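Local coordinates for protein L-tyrosine isonitrile synthase (Pseudomonas aeruginosa, PDB 3E59) that builds the isonitrile group of paerucumarin on L-tyrosine, taking the isonitrile carbon from C2 of ribulose 5-phosphate, at residues 65-70 against 84-89; 132-137 against 151-156; 254-259 against 279-284. All coordinates share one frame; numbering follows the deposited sequence.

How the contacts relate
All three contacts gather round the C-terminal ends of the strands of the five-stranded parallel sheet. In chain order, contact 1 joins the loop after strand 60-64 to the first turns of helix 84-103, contact 2 ties helix 127-144 to the loop leaving edge strand 149-151, and contact 3 brings the end of strand 252-255 to the loop before strand 284-287. Contact 1 lies in the middle, its centre about 12 Å from that of contact 2 and 8 Å from that of contact 3; contacts 2 and 3 are about 17 Å apart. Tyr-133 reaches Glu-86 and Trp-281 meets Phe-67, so side chains join the three at the sheet end where the phosphate also lies.

Contact 1: 65-70 against 84-89; sequences PAFPAK and MAERLS
OE1 of Glu-86 is held by two groups: NZ of Lys-70, across this contact, and the backbone N of Asp-83. NZ of Lys-70 lies 2.8 Å from OE1 of Glu-86, which accepts on its syn lone pair, the side facing the other oxygen; the second link, NZ of Lys-70 to OE2 of Glu-86 at 3.0 Å, is weak. The ammonium therefore straddles both oxygens of a salt bridge. The lysine chain bends at chi2 and chi4, and these bends carry its end to the carboxylate although its CB does not point straight at the helix. The hydroxyl of Tyr-133, on helix 127-144, pairs with OE2. The backbone oxygen of Pro-280 is a further, weak partner for the ammonium.

Nearer the helix backbone, beside the charged pair, the contact turns apolar. The Phe-67 ring, its CG beside the backbone N (chi1 -62°), presents an edge to the helix. CG of Glu-86 lies in the ring plane, 3.8 Å from CD2 of Phe-67, and the ring and carboxylate planes are 44° apart. One turn on, CB of Ser-89 approaches CZ of Phe-67 at 4.0 Å. The hydroxyl of Ser-89 turns back to its own helix, where OG donates to O of Ala-85 at 2.8 Å; that oxygen also takes the backbone N-H of Ser-89, from the opposite face of its plane.

The loop after strand 60-64 is thus fastened to helix 84-103 by a buried ion pair and, next to it, an aromatic edge against the glutamate CG. With lysine and a backbone N-H directed at the carboxylate of Glu-86 and a tyrosine hydroxyl paired with it, both its position and its rotation are fixed in a buried place.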
# COMPACT_ATOMS: atom_id res chain seq x y z
N PRO A 65 -3.75 2.77 -3.53
CA PRO A 65 -3.97 3.15 -2.14
C PRO A 65 -2.81 2.64 -1.28
O PRO A 65 -2.61 1.41 -1.16
CB PRO A 65 -5.28 2.42 -1.78
CG PRO A 65 -5.84 1.94 -3.07
CD PRO A 65 -4.65 1.67 -3.92
N ALA A 66 -2.05 3.57 -0.71
CA ALA A 66 -0.80 3.24 -0.02
C ALA A 66 -0.18 4.48 0.64
O ALA A 66 -0.68 5.59 0.49
CB ALA A 66 0.21 2.63 -1.00
N PHE A 67 0.92 4.26 1.37
CA PHE A 67 1.69 5.33 2.02
C PHE A 67 0.84 6.20 2.95
O PHE A 67 0.75 7.43 2.76
CB PHE A 67 2.42 6.20 0.98
CG PHE A 67 3.44 5.46 0.15
CD1 PHE A 67 3.10 4.93 -1.12
CD2 PHE A 67 4.76 5.34 0.59
CE1 PHE A 67 4.05 4.28 -1.90
CE2 PHE A 67 5.71 4.68 -0.18
CZ PHE A 67 5.37 4.15 -1.43
N PRO A 68 0.19 5.58 3.95
CA PRO A 68 -0.67 6.34 4.87
C PRO A 68 0.11 7.16 5.91
O PRO A 68 -0.17 8.34 6.11
CB PRO A 68 -1.50 5.25 5.57
CG PRO A 68 -0.63 4.06 5.57
CD PRO A 68 0.17 4.14 4.27
N ALA A 69 1.05 6.51 6.58
CA ALA A 69 1.84 7.08 7.66
C ALA A 69 2.65 5.93 8.16
O ALA A 69 2.29 4.77 7.92
CB ALA A 69 0.95 7.62 8.79
N LYS A 70 3.74 6.24 8.85
CA LYS A 70 4.54 5.21 9.49
C LYS A 70 3.73 4.52 10.61
O LYS A 70 2.87 5.14 11.24
CB LYS A 70 5.82 5.83 10.04
CG LYS A 70 7.12 5.15 9.59
CD LYS A 70 7.47 5.43 8.16
CE LYS A 70 8.95 5.16 7.89
NZ LYS A 70 9.22 4.06 6.92
N MET A 84 14.47 5.82 3.79
CA MET A 84 15.00 5.07 2.64
C MET A 84 14.03 3.99 2.10
O MET A 84 13.97 3.72 0.90
CB MET A 84 16.38 4.49 2.98
CG MET A 84 17.11 3.86 1.79
SD MET A 84 17.62 5.03 0.52
CE MET A 84 19.12 5.67 1.26
N ALA A 85 13.24 3.39 2.98
CA ALA A 85 12.23 2.43 2.54
C ALA A 85 11.17 3.08 1.63
O ALA A 85 10.88 2.57 0.54
CB ALA A 85 11.58 1.74 3.73
N GLU A 86 10.58 4.21 2.05
CA GLU A 86 9.68 4.97 1.16
C GLU A 86 10.39 5.44 -0.10
O GLU A 86 9.82 5.35 -1.20
CB GLU A 86 9.09 6.20 1.85
CG GLU A 86 7.88 5.93 2.71
CD GLU A 86 8.24 5.44 4.09
OE1 GLU A 86 9.44 5.23 4.37
OE2 GLU A 86 7.32 5.29 4.91
N ARG A 87 11.62 5.93 0.06
CA ARG A 87 12.36 6.56 -1.03
C ARG A 87 12.60 5.60 -2.18
O ARG A 87 12.32 5.92 -3.34
CB ARG A 87 13.69 7.15 -0.55
CG ARG A 87 14.53 7.76 -1.70
CD ARG A 87 15.78 8.44 -1.18
NE ARG A 87 15.53 9.26 0.01
CZ ARG A 87 15.23 10.55 -0.01
NH1 ARG A 87 15.13 11.21 -1.17
NH2 ARG A 87 15.04 11.21 1.12
N LEU A 88 13.10 4.42 -1.86
CA LEU A 88 13.36 3.40 -2.88
C LEU A 88 12.08 2.83 -3.47
O LEU A 88 12.05 2.46 -4.64
CB LEU A 88 14.24 2.30 -2.31
CG LEU A 88 15.68 2.70 -2.01
CD1 LEU A 88 16.32 1.64 -1.18
CD2 LEU A 88 16.47 2.93 -3.31
N SER A 89 11.02 2.75 -2.67
CA SER A 89 9.73 2.30 -3.17
C SER A 89 9.14 3.28 -4.19
O SER A 89 8.65 2.87 -5.26
CB SER A 89 8.74 2.05 -2.03
OG SER A 89 9.22 1.05 -1.17

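Contact 2: 132-137 against 151-156; sequences AYQDAL and VFNLED
A beta-alpha-beta crossover forms the setting here: the chain runs from strand 108-112 through helix 127-144 to the parallel neighbour, edge strand 149-151, and the loop leaving that strand continues beside the helix. Gln-134 carries the helix side of the contact; it is modelled in two conformers, and the amide contacts described hold for one of them. Extended beyond CG, its chain carries the amide across to the loop, where it lays one face on that of Asn-153 and points NE2 at Glu-155. NE2 of Gln-134 donates to OE2 of Glu-155 over 2.9 Å, in a nearly straight bond with an N-H...O angle of 168°. The acceptor lies in the plane of the glutamine amide, yet the bond meets OE2 from above the carboxylate plane, 40° out of it. Glu-155 reaches this position with CG between its own backbone N and carbonyl carbon (chi1 50°) and a further bend at chi2. Its OE2 has a second, charged partner in Arg-117 of helix 116-119, a residue that Gln-134 also touches.

Against Asn-153 the same glutamine makes a stack instead of a hydrogen bond. The two amides run past each other in opposite directions with their planes nearly parallel, ND2 of Asn-153 lying 3.5 Å from CD of Gln-134. ND2 is buried here and has no hydrogen-bonding partner in the model.

The turn that presents these groups is itself braced. After strand 149-151 the chain makes a 3-10 turn at 154-156, closed by the backbone bond from N of Asp-156 to O of Asn-153 at 3.0 Å. In the other direction the backbone N of Asn-153 donates to OD2 of Asp-156 at 2.8 Å, on the anti side but tilted out of the carboxylate plane. OD1 of Asp-156 forms a salt bridge with Arg-164.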
# COMPACT_ATOMS: atom_id res chain seq x y z
N ALA A 132 2.01 15.66 8.33
CA ALA A 132 3.47 15.75 8.24
C ALA A 132 4.05 14.67 7.30
O ALA A 132 4.96 14.95 6.51
CB ALA A 132 4.09 15.65 9.62
N TYR A 133 3.51 13.46 7.39
CA TYR A 133 3.92 12.37 6.51
C TYR A 133 3.56 12.65 5.05
O TYR A 133 4.38 12.39 4.15
CB TYR A 133 3.31 11.04 6.97
CG TYR A 133 3.80 9.82 6.22
CD1 TYR A 133 3.13 9.35 5.08
CD2 TYR A 133 4.94 9.12 6.66
CE1 TYR A 133 3.57 8.22 4.39
CE2 TYR A 133 5.39 7.99 5.97
CZ TYR A 133 4.71 7.55 4.84
OH TYR A 133 5.14 6.43 4.17
N GLN A 134 2.35 13.16 4.84
CA GLN A 134 1.86 13.57 3.52
C GLN A 134 2.81 14.58 2.87
O GLN A 134 3.23 14.39 1.72
CB GLN A 134 0.45 14.17 3.62
CG GLN A 134 -0.70 13.15 3.63
CD GLN A 134 -2.09 13.78 3.73
OE1 GLN A 134 -3.05 13.12 4.12
NE2 GLN A 134 -2.20 15.05 3.38
N ASP A 135 3.14 15.62 3.62
CA ASP A 135 3.98 16.73 3.15
C ASP A 135 5.40 16.24 2.85
O ASP A 135 6.00 16.65 1.85
CB ASP A 135 4.04 17.87 4.20
CG ASP A 135 2.69 18.55 4.40
OD1 ASP A 135 1.79 18.42 3.54
OD2 ASP A 135 2.52 19.23 5.45
N ALA A 136 5.91 15.38 3.72
CA ALA A 136 7.25 14.83 3.57
C ALA A 136 7.35 13.84 2.41
O ALA A 136 8.39 13.77 1.73
CB ALA A 136 7.70 14.18 4.88
N LEU A 137 6.28 13.08 2.16
CA LEU A 137 6.23 12.15 1.03
C LEU A 137 6.29 12.87 -0.32
O LEU A 137 7.05 12.48 -1.21
CB LEU A 137 4.99 11.26 1.08
CG LEU A 137 5.08 9.95 0.29
CD1 LEU A 137 5.81 8.89 1.12
CD2 LEU A 137 3.71 9.46 -0.13
N VAL A 151 -0.02 12.34 -6.15
CA VAL A 151 -0.62 12.05 -4.86
C VAL A 151 -2.05 12.56 -4.84
O VAL A 151 -2.34 13.65 -5.32
CB VAL A 151 0.19 12.65 -3.66
CG1 VAL A 151 -0.41 12.23 -2.34
CG2 VAL A 151 1.65 12.19 -3.69
N PHE A 152 -2.95 11.74 -4.31
CA PHE A 152 -4.34 12.11 -4.11
C PHE A 152 -4.71 11.71 -2.69
O PHE A 152 -4.71 10.53 -2.35
CB PHE A 152 -5.21 11.37 -5.14
CG PHE A 152 -6.66 11.77 -5.12
CD1 PHE A 152 -7.09 12.92 -5.79
CD2 PHE A 152 -7.60 10.98 -4.46
CE1 PHE A 152 -8.43 13.29 -5.79
CE2 PHE A 152 -8.96 11.34 -4.45
CZ PHE A 152 -9.37 12.49 -5.11
N ASN A 153 -5.01 12.71 -1.85
CA ASN A 153 -5.42 12.47 -0.46
C ASN A 153 -6.93 12.61 -0.33
O ASN A 153 -7.60 13.09 -1.26
CB ASN A 153 -4.72 13.46 0.48
CG ASN A 153 -3.21 13.52 0.26
OD1 ASN A 153 -2.67 14.54 -0.19
ND2 ASN A 153 -2.53 12.43 0.56
N LEU A 154 -7.48 12.20 0.81
CA LEU A 154 -8.93 12.34 1.05
C LEU A 154 -9.43 13.79 0.89
O LEU A 154 -10.56 14.01 0.44
CB LEU A 154 -9.31 11.79 2.43
CG LEU A 154 -10.79 11.69 2.84
CD1 LEU A 154 -11.66 11.00 1.80
CD2 LEU A 154 -10.93 11.02 4.21
N GLU A 155 -8.58 14.75 1.26
CA GLU A 155 -8.96 16.17 1.23
C GLU A 155 -8.95 16.77 -0.17
O GLU A 155 -9.42 17.89 -0.37
CB GLU A 155 -8.08 17.01 2.17
CG GLU A 155 -6.59 16.80 2.02
CD GLU A 155 -6.04 15.78 3.01
OE1 GLU A 155 -6.69 14.73 3.25
OE2 GLU A 155 -4.94 16.03 3.54
N ASP A 156 -8.43 16.02 -1.14
CA ASP A 156 -8.43 16.45 -2.53
C ASP A 156 -9.73 16.10 -3.26
O ASP A 156 -9.93 16.50 -4.40
CB ASP A 156 -7.23 15.85 -3.28
CG ASP A 156 -5.91 16.27 -2.66
OD1 ASP A 156 -5.79 17.42 -2.20
OD2 ASP A 156 -4.97 15.43 -2.64

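Contact 3: 254-259 against 279-284; sequences LSIHPQ and TPWHGV. With PO4 (phosphate ion), chain E.
Ile-256 and Trp-281 meet obliquely: the aliphatic branch comes to the edge of the indole, close to its plane, with CG1 of Ile-256 3.8 Å from CZ2 of Trp-281. Thr-279 crosses the isoleucine at about a right angle and touches it by its methyl, CG2 of Thr-279 lying 3.8 Å from CB of Ile-256. Its hydroxyl turns elsewhere: OG1 of Thr-279 sits over one face of the Trp-281 ring, offset toward the rim. CD1 of Ile-256 in turn lies over a face of the His-257 imidazole, whose edge is used for an anion.

That anion is a phosphate, probably from the crystallisation liquor. ND1 of His-257 donates to its O1 at 2.9 Å, in the ring plane, and NE2 of Gln-259 reaches the same oxygen at 3.1 Å. OG of Ser-255 donates to phosphate O3 at 2.6 Å and accepts from two groups: the backbone N-H of His-257, in an ST turn, and NE2 of Gln-259, 2.9 Å from OG of Ser-255, which ties the glutamine into the site. Arg-253 and Lys-265 complete the site, which is consistent with a place for the phosphate of ribulose 5-phosphate.

The Ile-256 and Trp-281 side of the contact continues into the fold, where Ile-256 packs on Leu-64 of strand 60-64, Pro-280 on helix 84-103, and Trp-281 on Glu-86 of that helix.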
# COMPACT_ATOMS: atom_id res chain seq x y z
N LEU A 254 -3.90 -0.81 -8.56
CA LEU A 254 -2.82 -1.47 -7.83
C LEU A 254 -3.15 -1.54 -6.35
O LEU A 254 -4.07 -0.88 -5.88
CB LEU A 254 -1.48 -0.77 -8.04
CG LEU A 254 -0.96 -0.54 -9.46
CD1 LEU A 254 0.26 0.35 -9.38
CD2 LEU A 254 -0.63 -1.85 -10.20
N SER A 255 -2.39 -2.36 -5.63
CA SER A 255 -2.61 -2.60 -4.20
C SER A 255 -1.28 -2.95 -3.56
O SER A 255 -0.35 -3.35 -4.26
CB SER A 255 -3.61 -3.75 -4.00
OG SER A 255 -3.99 -3.90 -2.65
N ILE A 256 -1.18 -2.77 -2.25
CA ILE A 256 -0.02 -3.25 -1.50
C ILE A 256 -0.34 -4.47 -0.66
O ILE A 256 0.46 -4.88 0.21
CB ILE A 256 0.69 -2.11 -0.65
CG1 ILE A 256 -0.31 -1.22 0.10
CG2 ILE A 256 1.52 -1.25 -1.56
CD1 ILE A 256 -0.90 -1.86 1.33
N HIS A 257 -1.53 -5.04 -0.91
CA HIS A 257 -1.91 -6.37 -0.43
C HIS A 257 -1.92 -7.38 -1.57
O HIS A 257 -2.25 -7.01 -2.70
CB HIS A 257 -3.31 -6.38 0.18
CG HIS A 257 -3.52 -5.35 1.22
ND1 HIS A 257 -4.63 -4.54 1.23
CD2 HIS A 257 -2.77 -4.99 2.29
CE1 HIS A 257 -4.56 -3.72 2.26
NE2 HIS A 257 -3.45 -3.98 2.93
N PRO A 258 -1.57 -8.64 -1.28
CA PRO A 258 -1.83 -9.74 -2.24
C PRO A 258 -3.31 -9.74 -2.57
O PRO A 258 -4.13 -9.46 -1.69
CB PRO A 258 -1.49 -11.00 -1.44
CG PRO A 258 -0.62 -10.55 -0.33
CD PRO A 258 -0.93 -9.12 -0.04
N GLN A 259 -3.66 -10.06 -3.82
CA GLN A 259 -5.04 -10.00 -4.27
C GLN A 259 -5.44 -11.27 -5.00
O GLN A 259 -4.60 -11.90 -5.66
CB GLN A 259 -5.26 -8.76 -5.18
CG GLN A 259 -5.10 -7.39 -4.48
CD GLN A 259 -6.17 -7.08 -3.43
OE1 GLN A 259 -7.24 -7.71 -3.40
NE2 GLN A 259 -5.90 -6.08 -2.57
N THR A 279 5.15 -3.66 3.97
CA THR A 279 5.23 -2.40 3.26
C THR A 279 6.24 -1.46 3.97
O THR A 279 6.51 -1.64 5.16
CB THR A 279 3.86 -1.74 3.17
OG1 THR A 279 3.38 -1.48 4.49
CG2 THR A 279 2.85 -2.65 2.41
N PRO A 280 6.82 -0.49 3.23
CA PRO A 280 7.87 0.40 3.78
C PRO A 280 7.49 1.23 5.01
O PRO A 280 8.37 1.59 5.78
CB PRO A 280 8.23 1.29 2.59
CG PRO A 280 7.14 1.14 1.59
CD PRO A 280 6.57 -0.23 1.80
N TRP A 281 6.20 1.51 5.21
CA TRP A 281 5.77 2.26 6.39
C TRP A 281 5.59 1.38 7.64
O TRP A 281 5.23 1.87 8.69
CB TRP A 281 4.52 3.10 6.12
CG TRP A 281 3.39 2.35 5.44
CD1 TRP A 281 2.28 1.80 6.04
CD2 TRP A 281 3.26 2.09 4.03
NE1 TRP A 281 1.47 1.20 5.09
CE2 TRP A 281 2.05 1.36 3.85
CE3 TRP A 281 4.03 2.39 2.91
CZ2 TRP A 281 1.60 0.93 2.59
CZ3 TRP A 281 3.59 1.96 1.64
CH2 TRP A 281 2.39 1.24 1.50
N HIS A 282 5.86 0.07 7.49
CA HIS A 282 5.81 -0.90 8.59
C HIS A 282 7.16 -1.60 8.78
O HIS A 282 7.27 -2.51 9.58
CB HIS A 282 4.73 -1.96 8.33
CG HIS A 282 3.34 -1.46 8.56
ND1 HIS A 282 2.74 -1.48 9.80
CD2 HIS A 282 2.43 -0.92 7.71
CE1 HIS A 282 1.51 -0.98 9.71
NE2 HIS A 282 1.31 -0.63 8.45
N GLY A 283 8.18 -1.16 8.05
CA GLY A 283 9.50 -1.78 8.12
C GLY A 283 10.65 -0.84 7.82
O GLY A 283 10.49 0.38 7.85
N VAL A 284 11.81 -1.43 7.55
CA VAL A 284 13.05 -0.66 7.31
C VAL A 284 13.78 -1.18 6.09
O VAL A 284 13.77 -2.39 5.82
CB VAL A 284 14.04 -0.67 8.52
CG1 VAL A 284 13.47 0.08 9.71
CG2 VAL A 284 14.43 -2.10 8.91
P PO4 E . -7.02 -2.62 -0.90
O1 PO4 E . -6.93 -4.07 -0.51
O2 PO4 E . -6.82 -1.78 0.35
O3 PO4 E . -5.94 -2.31 -1.96
O4 PO4 E . -8.39 -2.31 -1.44